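Peptidoglycan D,D-transpeptidase PbpA (Mycobacterium tuberculosis, PDB 3UN7) probably cross-links peptidoglycan stem peptides as a membrane-anchored serine D,D-transpeptidase of the penicillin-binding protein family, with a role in regulating cell length. Local coordinates at residues P286-P298 with T306-A319. Sequence-based numbering, arbitrary orientation.
Sequences PLQVAESTVGPIP and TSIGQKDVALTPLA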
ATOM      1  N   PRO A 286       4.007 -11.540   7.485  1.00 28.37           N
ATOM      2  CA  PRO A 286       3.841 -12.874   6.866  1.00 28.17           C
ATOM      3  C   PRO A 286       2.601 -13.038   6.001  1.00 27.96           C
ATOM      4  O   PRO A 286       2.354 -14.146   5.507  1.00 28.74           O
ATOM      5  CB  PRO A 286       3.716 -13.782   8.080  1.00 28.80           C
ATOM      6  CG  PRO A 286       2.906 -12.903   9.040  1.00 27.29           C
ATOM      7  CD  PRO A 286       3.480 -11.540   8.869  1.00 27.79           C
ATOM      8  N   LEU A 287       1.828 -11.965   5.816  1.00 27.06           N
ATOM      9  CA  LEU A 287       0.730 -11.985   4.842  1.00 27.52           C
ATOM     10  C   LEU A 287       1.303 -12.006   3.429  1.00 28.11           C
ATOM     11  O   LEU A 287       2.278 -11.310   3.149  1.00 28.21           O
ATOM     12  CB  LEU A 287      -0.209 -10.778   4.994  1.00 26.04           C
ATOM     13  CG  LEU A 287      -0.810 -10.514   6.375  1.00 26.24           C
ATOM     14  CD1 LEU A 287      -1.917  -9.487   6.291  1.00 24.80           C
ATOM     15  CD2 LEU A 287      -1.343 -11.814   6.970  1.00 25.09           C
ATOM     16  N   GLN A 288       0.696 -12.801   2.554  1.00 28.55           N
ATOM     17  CA  GLN A 288       1.111 -12.852   1.147  1.00 29.54           C
ATOM     18  C   GLN A 288       0.697 -11.568   0.427  1.00 29.22           C
ATOM     19  O   GLN A 288      -0.419 -11.055   0.614  1.00 28.37           O
ATOM     20  CB  GLN A 288       0.486 -14.059   0.435  1.00 30.64           C
ATOM     21  CG  GLN A 288       0.875 -15.422   1.041  1.00 31.88           C
ATOM     22  CD  GLN A 288       0.590 -16.605   0.119  1.00 32.81           C
ATOM     23  OE1 GLN A 288       0.351 -16.440  -1.080  1.00 35.75           O
ATOM     24  NE2 GLN A 288       0.621 -17.812   0.685  1.00 32.94           N
ATOM     25  N   VAL A 289       1.601 -11.065  -0.398  1.00 29.91           N
ATOM     26  CA  VAL A 289       1.360  -9.852  -1.193  1.00 29.58           C
ATOM     27  C   VAL A 289       1.331 -10.260  -2.661  1.00 30.74           C
ATOM     28  O   VAL A 289       2.183 -11.037  -3.105  1.00 30.77           O
ATOM     29  CB  VAL A 289       2.463  -8.818  -0.941  1.00 29.64           C
ATOM     30  CG1 VAL A 289       2.234  -7.528  -1.768  1.00 29.14           C
ATOM     31  CG2 VAL A 289       2.522  -8.489   0.563  1.00 27.22           C
ATOM     32  N   ALA A 290       0.342  -9.749  -3.399  1.00 30.64           N
ATOM     33  CA  ALA A 290       0.249  -9.937  -4.846  1.00 31.46           C
ATOM     34  C   ALA A 290       1.475  -9.339  -5.510  1.00 31.51           C
ATOM     35  O   ALA A 290       1.941  -8.255  -5.126  1.00 30.53           O
ATOM     36  CB  ALA A 290      -1.020  -9.274  -5.390  1.00 31.78           C
ATOM     37  N   GLU A 291       2.001 -10.051  -6.498  1.00 32.02           N
ATOM     38  CA  GLU A 291       3.153  -9.587  -7.263  1.00 32.61           C
ATOM     39  C   GLU A 291       2.738  -8.435  -8.154  1.00 32.34           C
ATOM     40  O   GLU A 291       1.712  -8.517  -8.823  1.00 33.08           O
ATOM     41  CB  GLU A 291       3.725 -10.721  -8.133  1.00 33.64           C
ATOM     42  CG  GLU A 291       5.050 -10.352  -8.800  1.00 36.71           C
ATOM     43  CD  GLU A 291       5.413 -11.291  -9.927  1.00 42.86           C
ATOM     44  OE1 GLU A 291       4.566 -11.518 -10.819  1.00 46.52           O
ATOM     45  OE2 GLU A 291       6.549 -11.803  -9.930  1.00 45.58           O
ATOM     46  N   SER A 292       3.542  -7.370  -8.152  1.00 31.48           N
ATOM     47  CA  SER A 292       3.358  -6.228  -9.026  1.00 31.43           C
ATOM     48  C   SER A 292       4.192  -6.418 -10.284  1.00 32.40           C
ATOM     49  O   SER A 292       5.185  -7.144 -10.270  1.00 32.61           O
ATOM     50  CB  SER A 292       3.793  -4.938  -8.329  1.00 30.44           C
ATOM     51  OG  SER A 292       2.955  -4.665  -7.221  1.00 30.00           O
ATOM     52  N   THR A 293       3.779  -5.774 -11.369  1.00 32.94           N
ATOM     53  CA  THR A 293       4.424  -6.007 -12.667  1.00 35.10           C
ATOM     54  C   THR A 293       4.487  -4.735 -13.509  1.00 35.42           C
ATOM     55  O   THR A 293       3.616  -3.884 -13.400  1.00 35.09           O
ATOM     56  CB  THR A 293       3.732  -7.144 -13.468  1.00 36.09           C
ATOM     57  OG1 THR A 293       4.481  -7.400 -14.666  1.00 37.58           O
ATOM     58  CG2 THR A 293       2.299  -6.774 -13.843  1.00 37.00           C
ATOM     59  N   VAL A 294       5.543  -4.614 -14.309  1.00 36.53           N
ATOM     60  CA  VAL A 294       5.661  -3.551 -15.306  1.00 37.52           C
ATOM     61  C   VAL A 294       4.997  -3.978 -16.633  1.00 39.03           C
ATOM     62  O   VAL A 294       4.735  -3.150 -17.514  1.00 39.81           O
ATOM     63  CB  VAL A 294       7.151  -3.154 -15.509  1.00 37.35           C
ATOM     64  CG1 VAL A 294       7.906  -4.224 -16.316  1.00 37.91           C
ATOM     65  CG2 VAL A 294       7.272  -1.782 -16.156  1.00 37.51           C
ATOM     66  N   GLY A 295       4.729  -5.273 -16.773  1.00 40.43           N
ATOM     67  CA  GLY A 295       4.163  -5.821 -18.008  1.00 41.86           C
ATOM     68  C   GLY A 295       5.253  -6.231 -18.981  1.00 43.00           C
ATOM     69  O   GLY A 295       6.419  -5.905 -18.766  1.00 43.08           O
ATOM     70  N   PRO A 296       4.883  -6.951 -20.059  1.00 44.14           N
ATOM     71  CA  PRO A 296       5.884  -7.433 -21.007  1.00 45.23           C
ATOM     72  C   PRO A 296       6.433  -6.353 -21.948  1.00 45.48           C
ATOM     73  O   PRO A 296       7.516  -6.526 -22.508  1.00 46.76           O
ATOM     74  CB  PRO A 296       5.133  -8.515 -21.789  1.00 46.46           C
ATOM     75  CG  PRO A 296       3.698  -8.057 -21.754  1.00 46.56           C
ATOM     76  CD  PRO A 296       3.512  -7.345 -20.445  1.00 44.61           C
ATOM     77  N   ILE A 297       5.703  -5.248 -22.113  1.00 44.97           N
ATOM     78  CA  ILE A 297       6.113  -4.140 -23.011  1.00 44.34           C
ATOM     79  C   ILE A 297       6.448  -4.624 -24.447  1.00 45.87           C
ATOM     80  O   ILE A 297       7.596  -4.505 -24.891  1.00 45.34           O
ATOM     81  CB  ILE A 297       7.292  -3.279 -22.419  1.00 43.58           C
ATOM     82  CG1 ILE A 297       7.112  -3.014 -20.903  1.00 42.60           C
ATOM     83  CG2 ILE A 297       7.392  -1.964 -23.147  1.00 43.59           C
ATOM     84  CD1 ILE A 297       8.282  -2.276 -20.250  1.00 41.50           C
ATOM     85  N   PRO A 298       5.440  -5.165 -25.173  1.00 46.97           N
ATOM     86  CA  PRO A 298       5.664  -5.810 -26.490  1.00 48.51           C
ATOM     87  C   PRO A 298       6.109  -4.870 -27.607  1.00 49.30           C
ATOM     88  O   PRO A 298       6.811  -5.292 -28.533  1.00 50.29           O
ATOM     89  CB  PRO A 298       4.293  -6.413 -26.829  1.00 49.26           C
ATOM     90  CG  PRO A 298       3.307  -5.569 -26.086  1.00 48.46           C
ATOM     91  CD  PRO A 298       4.013  -5.202 -24.786  1.00 46.62           C
ATOM     92  N   THR A 306       3.283   2.571 -20.891  1.00 39.27           N
ATOM     93  CA  THR A 306       3.927   2.067 -19.673  1.00 37.63           C
ATOM     94  C   THR A 306       4.623   3.173 -18.891  1.00 36.87           C
ATOM     95  O   THR A 306       4.624   3.162 -17.651  1.00 35.80           O
ATOM     96  CB  THR A 306       4.930   0.924 -19.994  1.00 38.38           C
ATOM     97  OG1 THR A 306       4.216  -0.197 -20.539  1.00 37.55           O
ATOM     98  CG2 THR A 306       5.698   0.470 -18.735  1.00 36.18           C
ATOM     99  N   SER A 307       5.183   4.137 -19.626  1.00 36.97           N
ATOM    100  CA  SER A 307       6.018   5.201 -19.066  1.00 36.61           C
ATOM    101  C   SER A 307       5.229   6.161 -18.202  1.00 36.12           C
ATOM    102  O   SER A 307       5.805   6.856 -17.367  1.00 36.19           O
ATOM    103  CB  SER A 307       6.720   5.975 -20.190  1.00 36.88           C
ATOM    104  OG  SER A 307       7.560   5.112 -20.934  1.00 38.02           O
ATOM    105  N   ILE A 308       3.913   6.200 -18.418  1.00 36.37           N
ATOM    106  CA  ILE A 308       2.985   6.972 -17.567  1.00 35.22           C
ATOM    107  C   ILE A 308       2.049   6.040 -16.787  1.00 34.61           C
ATOM    108  O   ILE A 308       0.924   6.407 -16.431  1.00 34.24           O
ATOM    109  CB  ILE A 308       2.203   8.025 -18.377  1.00 35.66           C
ATOM    110  CG1 ILE A 308       1.443   7.366 -19.545  1.00 36.75           C
ATOM    111  CG2 ILE A 308       3.159   9.124 -18.872  1.00 34.84           C
ATOM    112  CD1 ILE A 308       0.524   8.333 -20.334  1.00 37.97           C
ATOM    113  N   GLY A 309       2.540   4.832 -16.538  1.00 34.47           N
ATOM    114  CA  GLY A 309       1.928   3.877 -15.629  1.00 34.56           C
ATOM    115  C   GLY A 309       0.644   3.235 -16.105  1.00 35.42           C
ATOM    116  O   GLY A 309      -0.182   2.830 -15.292  1.00 35.12           O
ATOM    117  N   GLN A 310       0.467   3.162 -17.417  1.00 36.13           N
ATOM    118  CA  GLN A 310      -0.698   2.491 -17.979  1.00 37.43           C
ATOM    119  C   GLN A 310      -0.299   1.175 -18.653  1.00 38.05           C
ATOM    120  O   GLN A 310       0.590   0.470 -18.165  1.00 37.46           O
ATOM    121  CB  GLN A 310      -1.474   3.415 -18.948  1.00 37.78           C
ATOM    122  CG  GLN A 310      -2.031   4.712 -18.326  1.00 38.35           C
ATOM    123  CD  GLN A 310      -3.028   4.496 -17.173  1.00 37.11           C
ATOM    124  OE1 GLN A 310      -3.375   5.444 -16.476  1.00 36.04           O
ATOM    125  NE2 GLN A 310      -3.509   3.261 -16.996  1.00 36.83           N
ATOM    126  N   LYS A 311      -0.956   0.854 -19.769  1.00 39.07           N
ATOM    127  CA  LYS A 311      -0.835  -0.466 -20.406  1.00 40.26           C
ATOM    128  C   LYS A 311      -0.937  -1.628 -19.392  1.00 39.54           C
ATOM    129  O   LYS A 311      -1.990  -1.827 -18.780  1.00 40.41           O
ATOM    130  CB  LYS A 311       0.423  -0.554 -21.290  1.00 40.55           C
ATOM    131  CG  LYS A 311       0.454  -1.763 -22.268  1.00 43.29           C
ATOM    132  CD  LYS A 311      -0.857  -1.899 -23.067  1.00 45.44           C
ATOM    133  CE  LYS A 311      -0.874  -3.119 -23.995  1.00 46.65           C
ATOM    134  NZ  LYS A 311      -0.492  -2.713 -25.372  1.00 50.22           N
ATOM    135  N   ASP A 312       0.138  -2.388 -19.212  1.00 39.04           N
ATOM    136  CA  ASP A 312       0.114  -3.575 -18.357  1.00 38.24           C
ATOM    137  C   ASP A 312       0.754  -3.360 -16.968  1.00 36.33           C
ATOM    138  O   ASP A 312       0.863  -4.298 -16.184  1.00 35.84           O
ATOM    139  CB  ASP A 312       0.797  -4.748 -19.047  1.00 38.84           C
ATOM    140  CG  ASP A 312       0.139  -5.130 -20.367  1.00 41.87           C
ATOM    141  OD1 ASP A 312      -1.074  -5.397 -20.376  1.00 44.08           O
ATOM    142  OD2 ASP A 312       0.846  -5.181 -21.395  1.00 42.62           O
ATOM    143  N   VAL A 313       1.185  -2.144 -16.662  1.00 35.09           N
ATOM    144  CA  VAL A 313       1.724  -1.865 -15.318  1.00 33.77           C
ATOM    145  C   VAL A 313       0.642  -2.037 -14.246  1.00 33.45           C
ATOM    146  O   VAL A 313      -0.434  -1.453 -14.339  1.00 32.95           O
ATOM    147  CB  VAL A 313       2.349  -0.456 -15.220  1.00 33.36           C
ATOM    148  CG1 VAL A 313       3.191  -0.326 -13.954  1.00 32.17           C
ATOM    149  CG2 VAL A 313       3.201  -0.188 -16.427  1.00 32.89           C
ATOM    150  N   ALA A 314       0.930  -2.849 -13.229  1.00 33.09           N
ATOM    151  CA  ALA A 314      -0.042  -3.104 -12.167  1.00 32.90           C
ATOM    152  C   ALA A 314       0.702  -3.283 -10.845  1.00 32.67           C
ATOM    153  O   ALA A 314       1.612  -4.105 -10.749  1.00 32.44           O
ATOM    154  CB  ALA A 314      -0.891  -4.332 -12.501  1.00 33.59           C
ATOM    155  N   LEU A 315       0.329  -2.478  -9.850  1.00 32.39           N
ATOM    156  CA  LEU A 315       1.015  -2.435  -8.562  1.00 32.39           C
ATOM    157  C   LEU A 315       0.002  -2.570  -7.437  1.00 31.92           C
ATOM    158  O   LEU A 315      -1.124  -2.078  -7.545  1.00 32.46           O
ATOM    159  CB  LEU A 315       1.715  -1.080  -8.398  1.00 32.44           C
ATOM    160  CG  LEU A 315       3.158  -0.797  -8.835  1.00 34.96           C
ATOM    161  CD1 LEU A 315       3.366  -0.949 -10.305  1.00 34.67           C
ATOM    162  CD2 LEU A 315       3.538   0.610  -8.406  1.00 32.60           C
ATOM    163  N   THR A 316       0.404  -3.214  -6.345  1.00 30.89           N
ATOM    164  CA  THR A 316      -0.385  -3.174  -5.120  1.00 29.80           C
ATOM    165  C   THR A 316      -0.153  -1.806  -4.507  1.00 28.97           C
ATOM    166  O   THR A 316       0.866  -1.181  -4.781  1.00 30.05           O
ATOM    167  CB  THR A 316       0.038  -4.247  -4.106  1.00 29.50           C
ATOM    168  OG1 THR A 316       1.400  -4.040  -3.718  1.00 29.20           O
ATOM    169  CG2 THR A 316      -0.127  -5.670  -4.687  1.00 29.25           C
ATOM    170  N   PRO A 317      -1.118  -1.297  -3.726  1.00 28.36           N
ATOM    171  CA  PRO A 317      -0.842  -0.111  -2.908  1.00 27.34           C
ATOM    172  C   PRO A 317       0.407  -0.246  -2.013  1.00 27.00           C
ATOM    173  O   PRO A 317       1.163   0.707  -1.888  1.00 25.54           O
ATOM    174  CB  PRO A 317      -2.121   0.053  -2.089  1.00 27.70           C
ATOM    175  CG  PRO A 317      -3.207  -0.491  -3.049  1.00 28.26           C
ATOM    176  CD  PRO A 317      -2.533  -1.710  -3.650  1.00 28.45           C
ATOM    177  N   LEU A 318       0.631  -1.416  -1.418  1.00 26.73           N
ATOM    178  CA  LEU A 318       1.870  -1.639  -0.671  1.00 26.31           C
ATOM    179  C   LEU A 318       3.141  -1.429  -1.518  1.00 26.67           C
ATOM    180  O   LEU A 318       4.108  -0.824  -1.042  1.00 26.33           O
ATOM    181  CB  LEU A 318       1.881  -3.033  -0.045  1.00 26.31           C
ATOM    182  CG  LEU A 318       3.166  -3.460   0.670  1.00 26.56           C
ATOM    183  CD1 LEU A 318       3.421  -2.596   1.890  1.00 30.04           C
ATOM    184  CD2 LEU A 318       3.147  -4.959   1.056  1.00 28.37           C
ATOM    185  N   ALA A 319       3.156  -1.959  -2.745  1.00 26.64           N
ATOM    186  CA  ALA A 319       4.302  -1.748  -3.653  1.00 27.32           C
ATOM    187  C   ALA A 319       4.518  -0.255  -3.970  1.00 27.89           C
ATOM    188  O   ALA A 319       5.655   0.212  -4.030  1.00 26.90           O
ATOM    189  CB  ALA A 319       4.139  -2.572  -4.937  1.00 27.35           C
TER
HETATM  190  O   HOH W   1       3.173  -5.859  -4.761  1.00 24.73           O
HETATM  191  O   HOH W   2       3.363  -2.296 -19.597  1.00 34.64           O
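Thr293 and Ala314 form a single antiparallel bridge, a hydrogen-bonded pair that joins the two chain segments flanking helix 300-306 in the penicillin-binding transpeptidase domain. Thr293 N meets Ala314 O at 2.8 Å, the donor nearly in line with the carbonyl, and Ala314 N returns a bond to Thr293 O at 2.9 Å. That second carbonyl also receives the CA-H of Val313. The tight packing begins at buried Ser292: a chi1 of -65° swings its OG away from its own carbonyl carbon and toward Thr316 N, from which it accepts at 3.1 Å, and OG also lies against the CB of Ala319. Thr316 is the N-cap of helix 317-328; with chi1 61°, its OG1 turns back toward the helix and accepts from Ala319 N. Water 1 links Ser292 OG, Thr316 OG1 and the carbonyl of Ala290, so the polar groups at the helix start are joined in one small network. Past it, CG2 of Val289 meets CD2 of Leu318 at 3.6 Å, the side chains crossing at about a right angle. Beyond the bridge, Val294 CG2 rests on Thr306 CG2 (3.8 Å), and the same side chain also touches Ala273 of helix 266-275. Thr293 OG1 hydrogen-bonds Asp279 OD1 and accepts from Gly295 N, an ST turn. The looser, solvent-facing side lies where exposed Pro296 meets partly exposed Asp312, CD coming to 3.6 Å from OD2. Val313 lies on Pro191, its side chain about 11 Å from that of Ser193, the probable acyl-ester nucleophile. Between Val294 and Asp312, water 2 donates to Val294 O at 2.6 Å, accepts from Asp312 N and bonds to Thr306 OG1, which also bonds to Ala302 O.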